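Local atomic coordinates of catechol 1,2-dioxygenase (Pseudomonas putida, PDB entry 2AZQ), a protein that probably catalyses the iron(III)-dependent intradiol cleavage of catechol by dioxygen to cis,cis-muconate, an early step of the beta-ketoadipate pathway. Residues K244-D249 and G257-L262. Numbering follows the deposited sequence.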
loop_
_atom_site.group_PDB
_atom_site.type_symbol
_atom_site.label_atom_id
_atom_site.label_comp_id
_atom_site.label_asym_id
_atom_site.label_seq_id
_atom_site.Cartn_x
_atom_site.Cartn_y
_atom_site.Cartn_z
ATOM N N LYS A 244 6.473 7.948 -30.418
ATOM C CA LYS A 244 5.493 6.890 -30.632
ATOM C C LYS A 244 4.330 6.992 -29.646
ATOM O O LYS A 244 3.163 6.786 -30.025
ATOM C CB LYS A 244 6.142 5.525 -30.408
ATOM C CG LYS A 244 6.289 4.647 -31.615
ATOM C CD LYS A 244 6.728 3.253 -31.172
ATOM C CE LYS A 244 6.980 2.320 -32.359
ATOM N NZ LYS A 244 7.346 0.936 -31.907
ATOM N N TYR A 245 4.653 7.288 -28.381
ATOM C CA TYR A 245 3.631 7.363 -27.336
ATOM C C TYR A 245 2.987 8.712 -26.980
ATOM O O TYR A 245 2.177 8.777 -26.043
ATOM C CB TYR A 245 4.164 6.720 -26.071
ATOM C CG TYR A 245 4.504 5.284 -26.274
ATOM C CD1 TYR A 245 5.785 4.894 -26.686
ATOM C CD2 TYR A 245 3.534 4.302 -26.103
ATOM C CE1 TYR A 245 6.089 3.555 -26.916
ATOM C CE2 TYR A 245 3.827 2.956 -26.333
ATOM C CZ TYR A 245 5.102 2.596 -26.734
ATOM O OH TYR A 245 5.379 1.272 -26.925
ATOM N N LEU A 246 3.346 9.759 -27.739
ATOM C CA LEU A 246 2.833 11.106 -27.547
ATOM C C LEU A 246 1.391 11.077 -27.055
ATOM O O LEU A 246 1.052 11.697 -26.060
ATOM C CB LEU A 246 2.871 11.873 -28.859
ATOM C CG LEU A 246 3.554 13.241 -28.821
ATOM C CD1 LEU A 246 3.037 14.094 -29.984
ATOM C CD2 LEU A 246 3.284 13.933 -27.479
ATOM N N TRP A 247 0.539 10.348 -27.763
ATOM C CA TRP A 247 -0.863 10.253 -27.389
ATOM C C TRP A 247 -1.278 8.837 -27.010
ATOM O O TRP A 247 -2.325 8.380 -27.449
ATOM C CB TRP A 247 -1.752 10.751 -28.531
ATOM C CG TRP A 247 -1.505 12.194 -28.907
ATOM C CD1 TRP A 247 -0.710 12.658 -29.920
ATOM C CD2 TRP A 247 -1.991 13.358 -28.209
ATOM N NE1 TRP A 247 -0.673 14.037 -29.892
ATOM C CE2 TRP A 247 -1.445 14.492 -28.856
ATOM C CE3 TRP A 247 -2.829 13.549 -27.099
ATOM C CZ2 TRP A 247 -1.710 15.802 -28.432
ATOM C CZ3 TRP A 247 -3.092 14.850 -26.678
ATOM C CH2 TRP A 247 -2.532 15.962 -27.345
ATOM N N ASP A 248 -0.450 8.155 -26.212
ATOM C CA ASP A 248 -0.713 6.797 -25.755
ATOM C C ASP A 248 0.070 6.556 -24.457
ATOM O O ASP A 248 0.449 5.429 -24.106
ATOM C CB ASP A 248 -0.328 5.800 -26.859
ATOM C CG ASP A 248 -0.527 4.350 -26.442
ATOM O OD1 ASP A 248 -1.512 4.043 -25.727
ATOM O OD2 ASP A 248 0.294 3.506 -26.848
ATOM N N ASP A 249 0.287 7.653 -23.741
ATOM C CA ASP A 249 1.010 7.689 -22.468
ATOM C C ASP A 249 0.280 6.855 -21.413
ATOM O O ASP A 249 -0.907 7.023 -21.221
ATOM C CB ASP A 249 1.116 9.156 -22.038
ATOM C CG ASP A 249 1.895 9.335 -20.774
ATOM O OD1 ASP A 249 2.732 8.457 -20.484
ATOM O OD2 ASP A 249 1.707 10.365 -20.087
ATOM N N GLY A 257 -1.451 21.668 -26.346
ATOM C CA GLY A 257 -0.782 22.870 -25.910
ATOM C C GLY A 257 0.411 22.537 -25.057
ATOM O O GLY A 257 1.087 23.435 -24.558
ATOM N N LEU A 258 0.666 21.242 -24.890
ATOM C CA LEU A 258 1.782 20.783 -24.080
ATOM C C LEU A 258 2.812 20.025 -24.901
ATOM O O LEU A 258 3.748 19.412 -24.367
ATOM C CB LEU A 258 1.280 19.922 -22.903
ATOM C CG LEU A 258 0.710 20.750 -21.745
ATOM C CD1 LEU A 258 0.437 19.866 -20.505
ATOM C CD2 LEU A 258 1.713 21.846 -21.413
ATOM N N ILE A 259 2.644 20.080 -26.211
ATOM C CA ILE A 259 3.570 19.395 -27.098
ATOM C C ILE A 259 4.657 20.317 -27.635
ATOM O O ILE A 259 4.378 21.351 -28.211
ATOM C CB ILE A 259 2.810 18.712 -28.255
ATOM C CG1 ILE A 259 1.819 17.724 -27.654
ATOM C CG2 ILE A 259 3.772 17.983 -29.185
ATOM C CD1 ILE A 259 1.237 16.775 -28.640
ATOM N N GLY A 260 5.903 19.937 -27.398
ATOM C CA GLY A 260 7.014 20.729 -27.862
ATOM C C GLY A 260 7.326 20.330 -29.283
ATOM O O GLY A 260 7.254 19.159 -29.651
ATOM N N GLU A 261 7.647 21.317 -30.101
ATOM C CA GLU A 261 7.982 21.062 -31.490
ATOM C C GLU A 261 9.504 21.138 -31.542
ATOM O O GLU A 261 10.110 22.200 -31.366
ATOM C CB GLU A 261 7.339 22.118 -32.388
ATOM C CG GLU A 261 7.345 21.752 -33.848
ATOM C CD GLU A 261 6.690 20.390 -34.094
ATOM O OE1 GLU A 261 5.502 20.222 -33.686
ATOM O OE2 GLU A 261 7.372 19.503 -34.693
ATOM N N LEU A 262 10.120 19.992 -31.755
ATOM C CA LEU A 262 11.552 19.932 -31.780
ATOM C C LEU A 262 12.080 20.155 -33.196
ATOM O O LEU A 262 11.508 19.659 -34.166
ATOM C CB LEU A 262 11.985 18.581 -31.231
ATOM C CG LEU A 262 13.494 18.394 -31.205
ATOM C CD1 LEU A 262 14.113 19.413 -30.239
ATOM C CD2 LEU A 262 13.814 16.973 -30.784
#
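Leu246 and Ile259 are the residues whose CA atoms come closest across the two segments, 8.3 Å apart, and no hydrogen bond joins the segments. Residues 244-249 make a type I beta turn from Tyr245 to Asp248, closed by Asp248 N donating to Tyr245 O at 2.7 Å; the turn puts Leu246 and Trp247 at its two central positions. Residues 257-262 lead into the start of strand 259-265, which lies between strands 234-240 and 281-289; Leu258 and Gly260 bond through their backbones to Asn239.

The contact is purely apolar. Leu246 and Ile259 meet end on through their methyls: Leu246 CD1 lies 3.5 Å from Ile259 CD1, and Leu246 CD2 lies 3.7 Å from that same methyl, so the forked leucine offers both branches to one partner. Beta-branched isoleucine favours the extended backbone of a strand. Its CG1 stands anti to its own carbonyl carbon (chi1 -59°), sending CD1 out to Leu246 and Trp247, while CG2, on the other branch, lies 4.0 Å from Leu246 CD1. The Trp247 indole approaches Ile259 CD1 obliquely, its CE2 3.5 Å away, a broad apolar group bordering the methyl at the surface. Cutting Ile259 back to an alanine is likely to leave the Leu246 methyls and the Trp247 indole without an apolar mate.

Leu246 O bonds to Thr254 OG1, tying the turn to a later part of the same loop. The side chain of Leu246 lies about 8 Å from that of the iron ligand His221. The contact thus packs a connecting loop on the strand it leads into, within the beta-rich catalytic domain of intradiol dioxygenases.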